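Local coordinates for Ketoacyl_synth_N domain-containing protein (Photorhabdus luminescens subsp. laumondii, PDB 6SMO) that lines part of the pocket for a bound hexaketide and probably acts with a partner ketosynthase in a minimal type II polyketide synthase that builds an octaketide, at residues 13-18 with 47-52; 23-28 with 324-328; 52-58 with 71-75. The contacts are given in a common frame with arbitrary orientation. Numbering follows the deposited sequence.

Contact 1: 13-18 with 47-52; sequences IHPDGN and RTLSDF
Two irregular segments meet, Pro15 opposite Leu49 (CA to CA 4.3 Å). Ile13 is still extended. Its side chain (chi1 p, chi2 t) brings CD1 to 3.8 Å from both Leu49 CD1 and Phe52 CE1. His14 opens a tight turn: Pro15 and Asp16 have type I angles (-57/-36 and -71/-29), the weak bond Gly17 N to His14 O (2.9 Å) closes it, and His14 N bonds Gly17 O at 2.6 Å. Pro15 packs against residues 47-49: its CD lies 3.9 Å from Leu49 CD2 and its CG 3.5 Å from Thr48 O. Asp16 (chi1 m) salt-bridges Arg47, OD1 to NH1, very short at 2.5 Å. Gly17 is extended, and Asn18 (chi1 m) donates from ND2 to Ser50 O at 3.1 Å. The turn links the first strand to the first helix of this ketoacyl synthase fold. Arg47 NH2 also salt-bridges Asp311, and His14 NE2 hydrogen-bonds Leu310 O. Ile13 and Leu49 reach Tyr72 of helix 68-84, while strand 218-229 pairs with strands 5-13 and 46-47.

Contact 2: 23-28 with 324-328; sequences IKSKVI and LASSF
Both segments are regular helix. Residues 23-28 belong to helix 20-31 and residues 324-328 to helix 319-329. The two short axes are perpendicular, with a signed crossing angle of -90°. Their closest approach is 11.1 Å, and side chains alone make the contact. The nearest CA pair is Lys24 with Leu324, at 6.4 Å. Within the helices Val27 N bonds Ile23 O at 3.1 Å and Phe328 N bonds Leu324 O at 2.9 Å. Leu324 reaches across: its chi1 is off-rotamer at -97°, and its two methyl carbons serve two partners. CD1 is 4.0 Å from Ile23 CG2, and CD2 is 3.8 Å from Val27 CG2. This is helix-on-helix packing in a protein of the thiolase clan, where helices lie against mixed sheets. It joins the helix that follows the first strand to one near the C-terminal end. Both helices also touch strand 5-13, Ile23 at Ala12 and Ser327 at Val10. Lys24 points toward the other helix. With chi1 and chi2 t and chi3 and chi4 p, its chain bends, placing CD 3.6 Å from Ser327 CB. Its CG lies over one face of the Phe328 ring, 4.2 Å from CZ. NZ sits 4.8 Å from the centroid of that ring, 27° off the normal, as an off-centre cation-pi contact. It also makes a weak hydrogen bond to the carbonyl of Ser332. Ile28 (chi1 m, chi2 t) reaches the same ring, with CD1 3.7 Å from Phe328 CE1.

Contact 3: 52-58 with 71-75; sequences FDGAKYI and VYGIV
This is an apolar contact between a loop and a helix, buried in the ketoacyl synthase N-terminal domain, a family of the thiolase clan with the thiolase fold. Residues 52-58 lie in the loop between strand 46-47 and helix 60-63. Residues 71-75 lie on helix 68-84. The loop starts extended at Phe52 and Asp53 and turns at Gly54 (-101/43). Residues 55-57 then have helical angles without the regular bonds, and Ile58 is extended again. The nearest CA pair is Tyr57 with Val75, at 6.5 Å. Phe52, Tyr57 and Ile58 all point toward the helix. Phe52 (chi1 t, chi2 80°) meets Val75 and Val71 with its ring edge: CZ is 3.9 Å from Val75 CG2, and CE2 is 4.4 Å from Val71 CG1. It also meets Tyr72, CE2 to CE1 at 3.8 Å. These two rings are oblique, their planes at 58° and their centroids 5.8 Å apart. Ile58 (chi1 m, chi2 t) sends CD1 to within 3.8 Å of Val71 CG1 and 4.2 Å of Ile74 CD1. Gly54 is backbone alone. A CB there would fall only 3.1 Å from Val71 CG1, which is tight, so the helix passes close to the loop backbone at this point. Ile74 rests on Leu142 and Leu145 of helix 137-146, and Ile13 of strand 5-13 touches Phe52, Tyr72 and Val75. Tyr57 (chi1 m) is exposed. One face of its ring receives Val75 CG1 as a CH-pi contact, 4.0 Å from the centroid and 29° off the ring normal.

Overall arrangement
Contact 1 lies at the surface and contact 3 is buried, with contact 2 between them in burial. The chemistry follows: contact 1 mixes a salt bridge and a hydrogen bond with apolar packing, contact 3 is wholly apolar, and contact 2 is mostly apolar with one cation-pi pair. Contacts 1 and 3 share Phe52. Their centres are 12 Å apart, and Leu49 CD1 lies 3.3 Å from Tyr72 CE1. Contact 1 also touches contact 2, as Gly17 O is 3.5 Å from Ile23 CG1. Contacts 2 and 3 do not meet; their nearest atoms are about 10 Å apart. Strand 5-13 adjoins all three.

Contact 1: 13-18 with 47-52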
loop_
_atom_site.group_PDB
_atom_site.type_symbol
_atom_site.label_atom_id
_atom_site.label_comp_id
_atom_site.label_asym_id
_atom_site.label_seq_id
_atom_site.Cartn_x
_atom_site.Cartn_y
_atom_site.Cartn_z
ATOM N N ILE C 13 -4.717 -21.202 4.507
ATOM C CA ILE C 13 -5.784 -21.974 3.803
ATOM C C ILE C 13 -5.272 -22.239 2.389
ATOM O O ILE C 13 -4.638 -21.379 1.842
ATOM C CB ILE C 13 -7.143 -21.259 3.820
ATOM C CG1 ILE C 13 -7.086 -19.881 3.165
ATOM C CG2 ILE C 13 -7.687 -21.166 5.225
ATOM C CD1 ILE C 13 -8.438 -19.281 2.939
ATOM N N HIS C 14 -5.540 -23.409 1.828
ATOM C CA HIS C 14 -4.977 -23.734 0.495
ATOM C C HIS C 14 -5.848 -24.794 -0.177
ATOM O O HIS C 14 -6.641 -25.395 0.512
ATOM C CB HIS C 14 -3.546 -24.211 0.729
ATOM C CG HIS C 14 -2.712 -24.428 -0.481
ATOM N ND1 HIS C 14 -2.335 -25.667 -0.889
ATOM C CD2 HIS C 14 -2.147 -23.578 -1.343
ATOM C CE1 HIS C 14 -1.600 -25.577 -1.960
ATOM N NE2 HIS C 14 -1.467 -24.318 -2.248
ATOM N N PRO C 15 -5.735 -25.038 -1.495
ATOM C CA PRO C 15 -6.485 -26.086 -2.159
ATOM C C PRO C 15 -6.210 -27.440 -1.501
ATOM O O PRO C 15 -7.052 -28.265 -1.523
ATOM C CB PRO C 15 -5.826 -26.083 -3.535
ATOM C CG PRO C 15 -5.550 -24.653 -3.776
ATOM C CD PRO C 15 -5.014 -24.206 -2.444
ATOM N N ASP C 16 -4.983 -27.660 -1.057
ATOM C CA ASP C 16 -4.598 -28.874 -0.303
ATOM C C ASP C 16 -5.197 -28.866 1.111
ATOM O O ASP C 16 -5.291 -29.929 1.682
ATOM C CB ASP C 16 -3.097 -29.135 -0.400
ATOM C CG ASP C 16 -2.631 -29.635 -1.757
ATOM O OD1 ASP C 16 -3.464 -29.862 -2.617
ATOM O OD2 ASP C 16 -1.430 -29.797 -1.928
ATOM N N GLY C 17 -5.443 -27.719 1.731
ATOM C CA GLY C 17 -6.061 -27.794 3.066
ATOM C C GLY C 17 -6.669 -26.494 3.546
ATOM O O GLY C 17 -6.146 -25.456 3.225
ATOM N N ASN C 18 -7.662 -26.562 4.422
ATOM C CA ASN C 18 -8.282 -25.320 4.936
ATOM C C ASN C 18 -7.711 -24.969 6.307
ATOM O O ASN C 18 -8.223 -24.067 6.930
ATOM C CB ASN C 18 -9.802 -25.374 4.904
ATOM C CG ASN C 18 -10.362 -25.221 3.512
ATOM O OD1 ASN C 18 -9.686 -24.744 2.606
ATOM N ND2 ASN C 18 -11.602 -25.635 3.335
ATOM N N ARG C 47 -5.738 -23.376 -9.283
ATOM C CA ARG C 47 -6.366 -24.301 -8.302
ATOM C C ARG C 47 -7.164 -23.484 -7.278
ATOM O O ARG C 47 -6.544 -22.677 -6.556
ATOM C CB ARG C 47 -5.304 -25.157 -7.606
ATOM C CG ARG C 47 -4.628 -26.171 -8.516
ATOM C CD ARG C 47 -3.556 -26.954 -7.784
ATOM N NE ARG C 47 -4.111 -27.796 -6.732
ATOM C CZ ARG C 47 -3.397 -28.461 -5.827
ATOM N NH1 ARG C 47 -4.013 -29.196 -4.916
ATOM N NH2 ARG C 47 -2.076 -28.392 -5.827
ATOM N N THR C 48 -8.484 -23.692 -7.228
ATOM C CA THR C 48 -9.421 -23.038 -6.275
ATOM C C THR C 48 -9.386 -23.787 -4.938
ATOM O O THR C 48 -8.816 -24.895 -4.898
ATOM C CB THR C 48 -10.846 -22.993 -6.844
ATOM O OG1 THR C 48 -11.255 -24.329 -7.135
ATOM C CG2 THR C 48 -10.953 -22.144 -8.091
ATOM N N LEU C 49 -9.975 -23.199 -3.891
ATOM C CA LEU C 49 -10.153 -23.842 -2.560
ATOM C C LEU C 49 -11.312 -24.842 -2.645
ATOM O O LEU C 49 -12.271 -24.570 -3.395
ATOM C CB LEU C 49 -10.435 -22.773 -1.500
ATOM C CG LEU C 49 -9.354 -21.710 -1.309
ATOM C CD1 LEU C 49 -9.804 -20.674 -0.292
ATOM C CD2 LEU C 49 -8.032 -22.329 -0.882
ATOM N N SER C 50 -11.216 -25.950 -1.903
ATOM C CA SER C 50 -12.239 -27.027 -1.822
ATOM C C SER C 50 -12.924 -26.988 -0.451
ATOM O O SER C 50 -12.204 -26.924 0.567
ATOM C CB SER C 50 -11.624 -28.375 -2.089
ATOM O OG SER C 50 -11.108 -28.444 -3.411
ATOM N N ASP C 51 -14.262 -27.023 -0.438
ATOM C CA ASP C 51 -15.111 -27.076 0.784
ATOM C C ASP C 51 -14.810 -25.864 1.675
ATOM O O ASP C 51 -14.649 -26.055 2.898
ATOM C CB ASP C 51 -14.905 -28.392 1.541
ATOM C CG ASP C 51 -15.191 -29.635 0.715
ATOM O OD1 ASP C 51 -16.101 -29.576 -0.138
ATOM O OD2 ASP C 51 -14.505 -30.653 0.931
ATOM N N PHE C 52 -14.741 -24.666 1.083
ATOM C CA PHE C 52 -14.491 -23.381 1.790
ATOM C C PHE C 52 -15.668 -22.426 1.568
ATOM O O PHE C 52 -16.147 -22.306 0.422
ATOM C CB PHE C 52 -13.187 -22.732 1.317
ATOM C CG PHE C 52 -12.873 -21.425 2.002
ATOM C CD1 PHE C 52 -12.310 -21.405 3.270
ATOM C CD2 PHE C 52 -13.159 -20.213 1.391
ATOM C CE1 PHE C 52 -12.030 -20.205 3.904
ATOM C CE2 PHE C 52 -12.879 -19.013 2.027
ATOM C CZ PHE C 52 -12.314 -19.011 3.282
#

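Contact 2: 23-28 with 324-328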
loop_
_atom_site.group_PDB
_atom_site.type_symbol
_atom_site.label_atom_id
_atom_site.label_comp_id
_atom_site.label_asym_id
_atom_site.label_seq_id
_atom_site.Cartn_x
_atom_site.Cartn_y
_atom_site.Cartn_z
ATOM N N ILE C 23 -2.811 -29.090 5.530
ATOM C CA ILE C 23 -1.815 -28.730 4.473
ATOM C C ILE C 23 -0.517 -29.507 4.732
ATOM O O ILE C 23 -0.002 -30.119 3.776
ATOM C CB ILE C 23 -1.574 -27.205 4.420
ATOM C CG1 ILE C 23 -2.850 -26.434 4.070
ATOM C CG2 ILE C 23 -0.445 -26.868 3.455
ATOM C CD1 ILE C 23 -2.824 -24.981 4.484
ATOM N N LYS C 24 -0.019 -29.480 5.975
ATOM C CA LYS C 24 1.286 -30.080 6.376
ATOM C C LYS C 24 1.258 -31.598 6.148
ATOM O O LYS C 24 2.277 -32.136 5.677
ATOM C CB LYS C 24 1.617 -29.755 7.836
ATOM C CG LYS C 24 3.064 -30.014 8.233
ATOM C CD LYS C 24 3.431 -29.476 9.600
ATOM C CE LYS C 24 2.988 -30.373 10.737
ATOM N NZ LYS C 24 3.906 -31.523 10.919
ATOM N N SER C 25 0.137 -32.256 6.468
ATOM C CA SER C 25 -0.061 -33.723 6.318
ATOM C C SER C 25 -0.056 -34.116 4.834
ATOM O O SER C 25 0.412 -35.230 4.527
ATOM C CB SER C 25 -1.330 -34.177 6.999
ATOM O OG SER C 25 -2.463 -33.521 6.451
ATOM N N LYS C 26 -0.550 -33.237 3.954
ATOM C CA LYS C 26 -0.677 -33.494 2.493
ATOM C C LYS C 26 0.698 -33.377 1.821
ATOM O O LYS C 26 1.040 -34.278 1.032
ATOM C CB LYS C 26 -1.676 -32.526 1.853
ATOM C CG LYS C 26 -2.169 -32.927 0.468
ATOM C CD LYS C 26 -3.204 -34.033 0.487
ATOM C CE LYS C 26 -3.688 -34.413 -0.897
ATOM N NZ LYS C 26 -4.731 -35.465 -0.843
ATOM N N VAL C 27 1.448 -32.307 2.114
ATOM C CA VAL C 27 2.758 -31.999 1.461
ATOM C C VAL C 27 3.789 -33.069 1.844
ATOM O O VAL C 27 4.604 -33.423 0.970
ATOM C CB VAL C 27 3.265 -30.577 1.787
ATOM C CG1 VAL C 27 2.344 -29.509 1.214
ATOM C CG2 VAL C 27 3.484 -30.351 3.276
ATOM N N ILE C 28 3.759 -33.563 3.088
ATOM C CA ILE C 28 4.654 -34.655 3.581
ATOM C C ILE C 28 4.339 -35.936 2.796
ATOM O O ILE C 28 5.297 -36.630 2.400
ATOM C CB ILE C 28 4.520 -34.858 5.106
ATOM C CG1 ILE C 28 5.082 -33.662 5.882
ATOM C CG2 ILE C 28 5.175 -36.161 5.545
ATOM C CD1 ILE C 28 4.671 -33.615 7.337
ATOM N N LEU C 324 4.592 -23.546 7.404
ATOM C CA LEU C 324 4.946 -24.992 7.491
ATOM C C LEU C 324 6.227 -25.165 8.318
ATOM O O LEU C 324 6.232 -26.031 9.214
ATOM C CB LEU C 324 5.117 -25.568 6.080
ATOM C CG LEU C 324 3.900 -26.286 5.496
ATOM C CD1 LEU C 324 2.639 -25.443 5.609
ATOM C CD2 LEU C 324 4.151 -26.669 4.044
ATOM N N ALA C 325 7.266 -24.373 8.023
ATOM C CA ALA C 325 8.600 -24.432 8.671
ATOM C C ALA C 325 8.465 -24.210 10.183
ATOM O O ALA C 325 9.187 -24.885 10.942
ATOM C CB ALA C 325 9.526 -23.418 8.047
ATOM N N SER C 326 7.576 -23.298 10.596
ATOM C CA SER C 326 7.264 -22.985 12.016
ATOM C C SER C 326 6.620 -24.200 12.697
ATOM O O SER C 326 6.958 -24.463 13.868
ATOM C CB SER C 326 6.383 -21.766 12.125
ATOM O OG SER C 326 7.045 -20.615 11.620
ATOM N N SER C 327 5.732 -24.906 11.988
ATOM C CA SER C 327 5.021 -26.121 12.472
ATOM C C SER C 327 6.010 -27.283 12.633
ATOM O O SER C 327 5.887 -28.022 13.629
ATOM C CB SER C 327 3.882 -26.494 11.555
ATOM O OG SER C 327 2.914 -25.457 11.500
ATOM N N PHE C 328 6.948 -27.435 11.690
ATOM C CA PHE C 328 7.993 -28.495 11.689
ATOM C C PHE C 328 8.915 -28.324 12.905
ATOM O O PHE C 328 9.209 -29.334 13.572
ATOM C CB PHE C 328 8.796 -28.484 10.383
ATOM C CG PHE C 328 8.183 -29.274 9.252
ATOM C CD1 PHE C 328 8.069 -30.654 9.334
ATOM C CD2 PHE C 328 7.734 -28.644 8.100
ATOM C CE1 PHE C 328 7.509 -31.384 8.295
ATOM C CE2 PHE C 328 7.175 -29.375 7.061
ATOM C CZ PHE C 328 7.065 -30.743 7.161
#

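Contact 3: 52-58 with 71-75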
loop_
_atom_site.group_PDB
_atom_site.type_symbol
_atom_site.label_atom_id
_atom_site.label_comp_id
_atom_site.label_asym_id
_atom_site.label_seq_id
_atom_site.Cartn_x
_atom_site.Cartn_y
_atom_site.Cartn_z
ATOM N N PHE C 52 -14.741 -24.666 1.083
ATOM C CA PHE C 52 -14.491 -23.381 1.790
ATOM C C PHE C 52 -15.668 -22.426 1.568
ATOM O O PHE C 52 -16.147 -22.306 0.422
ATOM C CB PHE C 52 -13.187 -22.732 1.317
ATOM C CG PHE C 52 -12.873 -21.425 2.002
ATOM C CD1 PHE C 52 -12.310 -21.405 3.270
ATOM C CD2 PHE C 52 -13.159 -20.213 1.391
ATOM C CE1 PHE C 52 -12.030 -20.205 3.904
ATOM C CE2 PHE C 52 -12.879 -19.013 2.027
ATOM C CZ PHE C 52 -12.314 -19.011 3.282
ATOM N N ASP C 53 -16.108 -21.767 2.645
ATOM C CA ASP C 53 -17.109 -20.666 2.623
ATOM C C ASP C 53 -16.848 -19.744 3.821
ATOM O O ASP C 53 -16.632 -20.267 4.932
ATOM C CB ASP C 53 -18.540 -21.209 2.633
ATOM C CG ASP C 53 -19.605 -20.145 2.419
ATOM O OD1 ASP C 53 -19.311 -19.148 1.728
ATOM O OD2 ASP C 53 -20.722 -20.322 2.945
ATOM N N GLY C 54 -16.874 -18.426 3.591
ATOM C CA GLY C 54 -16.582 -17.391 4.603
ATOM C C GLY C 54 -17.850 -16.772 5.165
ATOM O O GLY C 54 -17.883 -15.533 5.313
ATOM N N ALA C 55 -18.855 -17.601 5.470
ATOM C CA ALA C 55 -20.148 -17.195 6.068
ATOM C C ALA C 55 -20.046 -17.242 7.597
ATOM O O ALA C 55 -20.575 -16.320 8.252
ATOM C CB ALA C 55 -21.257 -18.085 5.560
ATOM N N LYS C 56 -19.389 -18.275 8.138
ATOM C CA LYS C 56 -19.229 -18.504 9.601
ATOM C C LYS C 56 -18.254 -17.476 10.188
ATOM O O LYS C 56 -18.523 -16.986 11.303
ATOM C CB LYS C 56 -18.738 -19.929 9.880
ATOM C CG LYS C 56 -18.794 -20.352 11.342
ATOM C CD LYS C 56 -18.120 -21.678 11.625
ATOM C CE LYS C 56 -18.895 -22.866 11.097
ATOM N NZ LYS C 56 -18.224 -24.145 11.426
ATOM N N TYR C 57 -17.165 -17.173 9.473
ATOM C CA TYR C 57 -16.069 -16.275 9.930
ATOM C C TYR C 57 -16.506 -14.808 9.823
ATOM O O TYR C 57 -16.462 -14.098 10.848
ATOM C CB TYR C 57 -14.794 -16.514 9.118
ATOM C CG TYR C 57 -14.157 -17.864 9.325
ATOM C CD1 TYR C 57 -13.269 -18.084 10.366
ATOM C CD2 TYR C 57 -14.431 -18.923 8.473
ATOM C CE1 TYR C 57 -12.675 -19.321 10.561
ATOM C CE2 TYR C 57 -13.846 -20.166 8.654
ATOM C CZ TYR C 57 -12.965 -20.367 9.702
ATOM O OH TYR C 57 -12.385 -21.588 9.887
ATOM N N ILE C 58 -16.906 -14.377 8.622
ATOM C CA ILE C 58 -17.210 -12.952 8.285
ATOM C C ILE C 58 -18.730 -12.779 8.146
ATOM O O ILE C 58 -19.368 -13.634 7.502
ATOM C CB ILE C 58 -16.461 -12.524 7.004
ATOM C CG1 ILE C 58 -14.958 -12.798 7.107
ATOM C CG2 ILE C 58 -16.738 -11.065 6.675
ATOM C CD1 ILE C 58 -14.247 -12.831 5.775
ATOM N N VAL C 71 -11.023 -11.690 2.196
ATOM C CA VAL C 71 -11.769 -12.794 2.874
ATOM C C VAL C 71 -10.763 -13.871 3.304
ATOM O O VAL C 71 -10.813 -14.283 4.479
ATOM C CB VAL C 71 -12.880 -13.373 1.974
ATOM C CG1 VAL C 71 -13.471 -14.658 2.539
ATOM C CG2 VAL C 71 -13.981 -12.355 1.716
ATOM N N TYR C 72 -9.883 -14.297 2.390
ATOM C CA TYR C 72 -8.830 -15.322 2.628
ATOM C C TYR C 72 -7.871 -14.843 3.726
ATOM O O TYR C 72 -7.403 -15.678 4.523
ATOM C CB TYR C 72 -8.042 -15.624 1.349
ATOM C CG TYR C 72 -8.830 -16.194 0.195
ATOM C CD1 TYR C 72 -9.938 -17.005 0.393
ATOM C CD2 TYR C 72 -8.441 -15.944 -1.112
ATOM C CE1 TYR C 72 -10.651 -17.529 -0.675
ATOM C CE2 TYR C 72 -9.139 -16.465 -2.190
ATOM C CZ TYR C 72 -10.248 -17.261 -1.971
ATOM O OH TYR C 72 -10.941 -17.777 -3.028
ATOM N N GLY C 73 -7.581 -13.538 3.753
ATOM C CA GLY C 73 -6.661 -12.910 4.722
ATOM C C GLY C 73 -7.199 -12.968 6.141
ATOM O O GLY C 73 -6.421 -13.324 7.048
ATOM N N ILE C 74 -8.481 -12.640 6.327
ATOM C CA ILE C 74 -9.145 -12.518 7.663
ATOM C C ILE C 74 -9.273 -13.909 8.302
ATOM O O ILE C 74 -9.010 -14.013 9.518
ATOM C CB ILE C 74 -10.505 -11.795 7.539
ATOM C CG1 ILE C 74 -10.328 -10.343 7.086
ATOM C CG2 ILE C 74 -11.290 -11.875 8.842
ATOM C CD1 ILE C 74 -11.564 -9.732 6.466
ATOM N N VAL C 75 -9.655 -14.930 7.526
ATOM C CA VAL C 75 -9.832 -16.332 8.021
ATOM C C VAL C 75 -8.464 -16.900 8.424
ATOM O O VAL C 75 -8.417 -17.664 9.407
ATOM C CB VAL C 75 -10.546 -17.242 6.999
ATOM C CG1 VAL C 75 -11.953 -16.750 6.692
ATOM C CG2 VAL C 75 -9.756 -17.424 5.712
#